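Local coordinates for protein exopolygalacturonase (Yersinia enterocolitica, PDB 2UVF) that hydrolyses polygalacturonan, the backbone of pectin, from chain ends as a family 28 exopolygalacturonase, at residues G194-D206 against E239-N251. Sequence-based numbering, arbitrary orientation.
Sequences GTYKSGALWLKSD and ERPASLINAIDPN. With ADA (alpha-D-galactopyranuronic acid), chain C.
W202 lays one face of its indole over the side-chain amide of N246, joining neighbouring strands of a solenoid through side chains as well as backbone. The two planes lie 21° apart, with ND2 4.1 Å above the centre of the ring. Both residues carry CG anti to the carbonyl carbon, beside the backbone N, which sends indole and amide out side by side in the same direction. The amide's own bonds fix its rotation: N246 ND2 donates to L201 O at 2.9 Å, nearly straight (165°) and close to the amide plane, and also to S243 O, while N246 OD1 takes the backbone N-H of S243 on a lone pair, 3.0 Å away. The asparagine thereby ties the bend at 243-246 to the adjacent strand. Further along the indole, W202 CH2 packs against A242 CB at 3.6 Å, and I248 lies at the ring edge.

Such stacking of parallel strands in successive coils is the hallmark of the right-handed parallel beta-helix of family 28. Here strand 245-247 lies between 194-202 and 334-339. Backbone bonds from L201 N to L244 O (3.0 Å) and from L203 N to N246 O (2.8 Å) hold the register. L244 sets off away from 194-206, but CG anti to its backbone N brings CD1 back to S198 O (3.6 Å), with G199 O beside it. L201 and I245 point to the opposite side from W202, and L203 CD1 rests on I245 CG2. Two residues before A242, the extended R240 side chain reaches the glycan pocket and grips the galacturonate carboxylate edge-on, NH1 to O6A at 2.8 Å and NH2 to both O6A and O6B.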
loop_
_atom_site.group_PDB
_atom_site.type_symbol
_atom_site.label_atom_id
_atom_site.label_comp_id
_atom_site.label_asym_id
_atom_site.label_seq_id
_atom_site.Cartn_x
_atom_site.Cartn_y
_atom_site.Cartn_z
ATOM N N GLY A 194 -25.661 8.671 -1.660
ATOM C CA GLY A 194 -26.536 7.617 -2.160
ATOM C C GLY A 194 -25.766 6.350 -2.488
ATOM O O GLY A 194 -24.555 6.387 -2.707
ATOM N N THR A 195 -26.483 5.234 -2.520
ATOM C CA THR A 195 -25.910 3.938 -2.851
ATOM C C THR A 195 -26.237 3.547 -4.293
ATOM O O THR A 195 -27.375 3.167 -4.604
ATOM C CB THR A 195 -26.413 2.872 -1.882
ATOM O OG1 THR A 195 -26.029 3.244 -0.555
ATOM C CG2 THR A 195 -25.832 1.498 -2.215
ATOM N N TYR A 196 -25.220 3.635 -5.154
ATOM C CA TYR A 196 -25.313 3.340 -6.594
ATOM C C TYR A 196 -24.623 2.019 -6.962
ATOM O O TYR A 196 -23.389 1.960 -7.068
ATOM C CB TYR A 196 -24.670 4.479 -7.398
ATOM C CG TYR A 196 -25.183 5.864 -7.038
ATOM C CD1 TYR A 196 -26.169 6.485 -7.799
ATOM C CD2 TYR A 196 -24.677 6.552 -5.934
ATOM C CE1 TYR A 196 -26.649 7.773 -7.463
ATOM C CE2 TYR A 196 -25.146 7.830 -5.590
ATOM C CZ TYR A 196 -26.124 8.430 -6.356
ATOM O OH TYR A 196 -26.577 9.675 -6.012
ATOM N N LYS A 197 -25.418 0.961 -7.140
ATOM C CA LYS A 197 -24.909 -0.321 -7.664
ATOM C C LYS A 197 -24.380 -0.130 -9.085
ATOM O O LYS A 197 -24.953 0.623 -9.881
ATOM C CB LYS A 197 -25.982 -1.418 -7.618
ATOM C CG LYS A 197 -25.484 -2.780 -8.094
ATOM C CD LYS A 197 -26.320 -3.945 -7.574
ATOM C CE LYS A 197 -25.901 -4.325 -6.158
ATOM N NZ LYS A 197 -25.982 -5.782 -5.923
ATOM N N SER A 198 -23.264 -0.779 -9.393
ATOM C CA SER A 198 -22.625 -0.627 -10.698
ATOM C C SER A 198 -21.772 -1.849 -11.010
ATOM O O SER A 198 -21.346 -2.567 -10.102
ATOM C CB SER A 198 -21.791 0.655 -10.743
ATOM O OG SER A 198 -21.023 0.759 -11.937
ATOM N N GLY A 199 -21.560 -2.093 -12.303
ATOM C CA GLY A 199 -20.616 -3.112 -12.768
ATOM C C GLY A 199 -19.317 -2.438 -13.138
ATOM O O GLY A 199 -19.110 -1.260 -12.820
ATOM N N ALA A 200 -18.446 -3.161 -13.828
ATOM C CA ALA A 200 -17.155 -2.603 -14.240
ATOM C C ALA A 200 -17.308 -1.298 -14.998
ATOM O O ALA A 200 -18.132 -1.194 -15.893
ATOM C CB ALA A 200 -16.356 -3.610 -15.076
ATOM N N LEU A 201 -16.501 -0.310 -14.626
ATOM C CA LEU A 201 -16.477 0.989 -15.289
ATOM C C LEU A 201 -15.072 1.178 -15.837
ATOM O O LEU A 201 -14.138 0.562 -15.351
ATOM C CB LEU A 201 -16.813 2.120 -14.305
ATOM C CG LEU A 201 -18.087 1.997 -13.454
ATOM C CD1 LEU A 201 -17.985 2.862 -12.198
ATOM C CD2 LEU A 201 -19.365 2.330 -14.247
ATOM N N TRP A 202 -14.927 2.022 -16.854
ATOM C CA TRP A 202 -13.669 2.144 -17.574
ATOM C C TRP A 202 -13.307 3.613 -17.657
ATOM O O TRP A 202 -14.028 4.413 -18.262
ATOM C CB TRP A 202 -13.777 1.510 -18.970
ATOM C CG TRP A 202 -14.308 0.107 -18.929
ATOM C CD1 TRP A 202 -15.628 -0.274 -18.884
ATOM C CD2 TRP A 202 -13.540 -1.100 -18.908
ATOM N NE1 TRP A 202 -15.723 -1.649 -18.830
ATOM C CE2 TRP A 202 -14.458 -2.181 -18.842
ATOM C CE3 TRP A 202 -12.167 -1.376 -18.933
ATOM C CZ2 TRP A 202 -14.044 -3.524 -18.806
ATOM C CZ3 TRP A 202 -11.755 -2.718 -18.903
ATOM C CH2 TRP A 202 -12.698 -3.770 -18.845
ATOM N N LEU A 203 -12.199 3.969 -17.016
ATOM C CA LEU A 203 -11.786 5.356 -16.926
ATOM C C LEU A 203 -10.985 5.713 -18.161
ATOM O O LEU A 203 -10.634 4.847 -18.968
ATOM C CB LEU A 203 -10.947 5.602 -15.656
ATOM C CG LEU A 203 -11.558 5.348 -14.270
ATOM C CD1 LEU A 203 -10.557 5.668 -13.199
ATOM C CD2 LEU A 203 -12.821 6.156 -14.038
ATOM N N LYS A 204 -10.706 6.999 -18.305
ATOM C CA LYS A 204 -9.892 7.483 -19.406
ATOM C C LYS A 204 -9.004 8.597 -18.891
ATOM O O LYS A 204 -9.231 9.131 -17.792
ATOM C CB LYS A 204 -10.759 7.984 -20.556
ATOM C CG LYS A 204 -11.744 9.096 -20.184
ATOM C CD LYS A 204 -11.739 10.160 -21.267
ATOM C CE LYS A 204 -12.911 11.102 -21.142
ATOM N NZ LYS A 204 -14.095 10.558 -21.870
ATOM N N SER A 205 -7.995 8.926 -19.697
ATOM C CA SER A 205 -7.025 9.966 -19.388
ATOM C C SER A 205 -7.653 11.333 -19.062
ATOM O O SER A 205 -8.787 11.624 -19.462
ATOM C CB SER A 205 -6.028 10.088 -20.540
ATOM O OG SER A 205 -5.381 8.836 -20.749
ATOM N N ASP A 206 -6.895 12.146 -18.321
ATOM C CA ASP A 206 -7.265 13.531 -17.980
ATOM C C ASP A 206 -8.670 13.683 -17.396
ATOM O O ASP A 206 -9.515 14.403 -17.949
ATOM C CB ASP A 206 -7.044 14.455 -19.190
ATOM C CG ASP A 206 -5.603 14.465 -19.647
ATOM O OD1 ASP A 206 -4.725 14.867 -18.854
ATOM O OD2 ASP A 206 -5.335 14.071 -20.799
ATOM N N GLU A 239 -7.063 -15.210 -18.351
ATOM C CA GLU A 239 -7.641 -13.871 -18.390
ATOM C C GLU A 239 -8.488 -13.622 -17.139
ATOM O O GLU A 239 -9.240 -14.500 -16.701
ATOM C CB GLU A 239 -8.495 -13.724 -19.659
ATOM C CG GLU A 239 -9.293 -12.423 -19.817
ATOM C CD GLU A 239 -8.525 -11.282 -20.456
ATOM O OE1 GLU A 239 -7.294 -11.380 -20.633
ATOM O OE2 GLU A 239 -9.162 -10.261 -20.781
ATOM N N ARG A 240 -8.364 -12.419 -16.580
ATOM C CA ARG A 240 -9.083 -12.059 -15.359
ATOM C C ARG A 240 -10.224 -11.102 -15.694
ATOM O O ARG A 240 -10.144 -10.362 -16.679
ATOM C CB ARG A 240 -8.114 -11.432 -14.350
ATOM C CG ARG A 240 -7.143 -12.422 -13.773
ATOM C CD ARG A 240 -6.107 -11.737 -12.926
ATOM N NE ARG A 240 -5.399 -12.688 -12.079
ATOM C CZ ARG A 240 -4.622 -12.351 -11.055
ATOM N NH1 ARG A 240 -4.435 -11.078 -10.726
ATOM N NH2 ARG A 240 -4.034 -13.294 -10.351
ATOM N N PRO A 241 -11.296 -11.103 -14.888
ATOM C CA PRO A 241 -12.323 -10.155 -15.243
ATOM C C PRO A 241 -11.902 -8.724 -14.907
ATOM O O PRO A 241 -10.877 -8.512 -14.230
ATOM C CB PRO A 241 -13.508 -10.590 -14.383
ATOM C CG PRO A 241 -12.907 -11.218 -13.191
ATOM C CD PRO A 241 -11.650 -11.882 -13.686
ATOM N N ALA A 242 -12.686 -7.761 -15.393
ATOM C CA ALA A 242 -12.539 -6.383 -15.009
ATOM C C ALA A 242 -12.820 -6.209 -13.502
ATOM O O ALA A 242 -13.644 -6.918 -12.916
ATOM C CB ALA A 242 -13.486 -5.509 -15.823
ATOM N N SER A 243 -12.098 -5.264 -12.895
ATOM C CA SER A 243 -12.391 -4.784 -11.548
ATOM C C SER A 243 -13.612 -3.879 -11.588
ATOM O O SER A 243 -14.147 -3.594 -12.664
ATOM C CB SER A 243 -11.187 -4.007 -11.003
ATOM O OG SER A 243 -10.015 -4.817 -10.987
ATOM N N LEU A 244 -14.039 -3.407 -10.418
ATOM C CA LEU A 244 -15.111 -2.437 -10.329
ATOM C C LEU A 244 -14.721 -1.137 -11.046
ATOM O O LEU A 244 -15.528 -0.548 -11.764
ATOM C CB LEU A 244 -15.464 -2.175 -8.857
ATOM C CG LEU A 244 -16.717 -1.361 -8.523
ATOM C CD1 LEU A 244 -17.977 -2.024 -9.122
ATOM C CD2 LEU A 244 -16.865 -1.154 -7.009
ATOM N N ILE A 245 -13.482 -0.698 -10.841
ATOM C CA ILE A 245 -12.967 0.491 -11.514
ATOM C C ILE A 245 -11.702 0.118 -12.242
ATOM O O ILE A 245 -10.810 -0.528 -11.682
ATOM C CB ILE A 245 -12.710 1.681 -10.543
ATOM C CG1 ILE A 245 -14.010 2.112 -9.863
ATOM C CG2 ILE A 245 -12.052 2.867 -11.278
ATOM C CD1 ILE A 245 -13.825 2.634 -8.476
ATOM N N ASN A 246 -11.642 0.512 -13.508
ATOM C CA ASN A 246 -10.538 0.129 -14.374
ATOM C C ASN A 246 -9.925 1.307 -15.099
ATOM O O ASN A 246 -10.610 2.254 -15.433
ATOM C CB ASN A 246 -11.025 -0.853 -15.439
ATOM C CG ASN A 246 -11.678 -2.058 -14.864
ATOM O OD1 ASN A 246 -11.010 -3.019 -14.527
ATOM N ND2 ASN A 246 -13.001 -2.034 -14.775
ATOM N N ALA A 247 -8.626 1.224 -15.349
ATOM C CA ALA A 247 -8.002 1.979 -16.430
ATOM C C ALA A 247 -7.138 0.983 -17.203
ATOM O O ALA A 247 -5.939 0.864 -16.961
ATOM C CB ALA A 247 -7.185 3.150 -15.891
ATOM N N ILE A 248 -7.777 0.244 -18.116
ATOM C CA ILE A 248 -7.134 -0.868 -18.841
ATOM C C ILE A 248 -7.334 -0.736 -20.351
ATOM O O ILE A 248 -8.464 -0.739 -20.836
ATOM C CB ILE A 248 -7.661 -2.276 -18.370
ATOM C CG1 ILE A 248 -7.562 -2.425 -16.848
ATOM C CG2 ILE A 248 -6.906 -3.424 -19.093
ATOM C CD1 ILE A 248 -8.200 -3.673 -16.267
ATOM N N ASP A 249 -6.233 -0.615 -21.089
ATOM C CA ASP A 249 -6.268 -0.677 -22.555
ATOM C C ASP A 249 -6.296 -2.146 -22.991
ATOM O O ASP A 249 -5.381 -2.907 -22.651
ATOM C CB ASP A 249 -5.055 0.043 -23.153
ATOM C CG ASP A 249 -5.132 0.186 -24.680
ATOM O OD1 ASP A 249 -4.658 -0.742 -25.384
ATOM O OD2 ASP A 249 -5.629 1.234 -25.168
ATOM N N PRO A 250 -7.328 -2.542 -23.777
ATOM C CA PRO A 250 -7.580 -3.941 -24.158
ATOM C C PRO A 250 -6.352 -4.633 -24.714
ATOM O O PRO A 250 -6.279 -5.862 -24.666
ATOM C CB PRO A 250 -8.639 -3.828 -25.259
ATOM C CG PRO A 250 -8.655 -2.372 -25.660
ATOM C CD PRO A 250 -8.316 -1.640 -24.402
ATOM N N ASN A 251 -5.397 -3.848 -25.216
ATOM C CA ASN A 251 -4.211 -4.378 -25.899
ATOM C C ASN A 251 -2.899 -4.238 -25.119
ATOM O O ASN A 251 -2.028 -5.116 -25.196
ATOM C CB ASN A 251 -4.040 -3.708 -27.280
ATOM C CG ASN A 251 -5.186 -4.015 -28.239
ATOM O OD1 ASN A 251 -5.613 -5.170 -28.375
ATOM N ND2 ASN A 251 -5.686 -2.979 -28.917
HETATM C C1 ADA C . 0.860 -12.202 -5.551
HETATM C C2 ADA C . 1.456 -10.785 -5.672
HETATM C C3 ADA C . 0.282 -9.790 -5.753
HETATM C C4 ADA C . -0.622 -10.123 -6.980
HETATM C C5 ADA C . -1.140 -11.574 -6.864
HETATM C C6 ADA C . -2.038 -12.132 -8.002
HETATM O O2 ADA C . 2.341 -10.491 -4.573
HETATM O O3 ADA C . 0.756 -8.447 -5.789
HETATM O O4 ADA C . 0.081 -9.941 -8.214
HETATM O O5 ADA C . -0.035 -12.509 -6.669
HETATM O O6B ADA C . -1.729 -13.258 -8.452
HETATM O O6A ADA C . -3.018 -11.454 -8.397
HETATM O O HOH W 1 -10.258 2.199 -19.184
#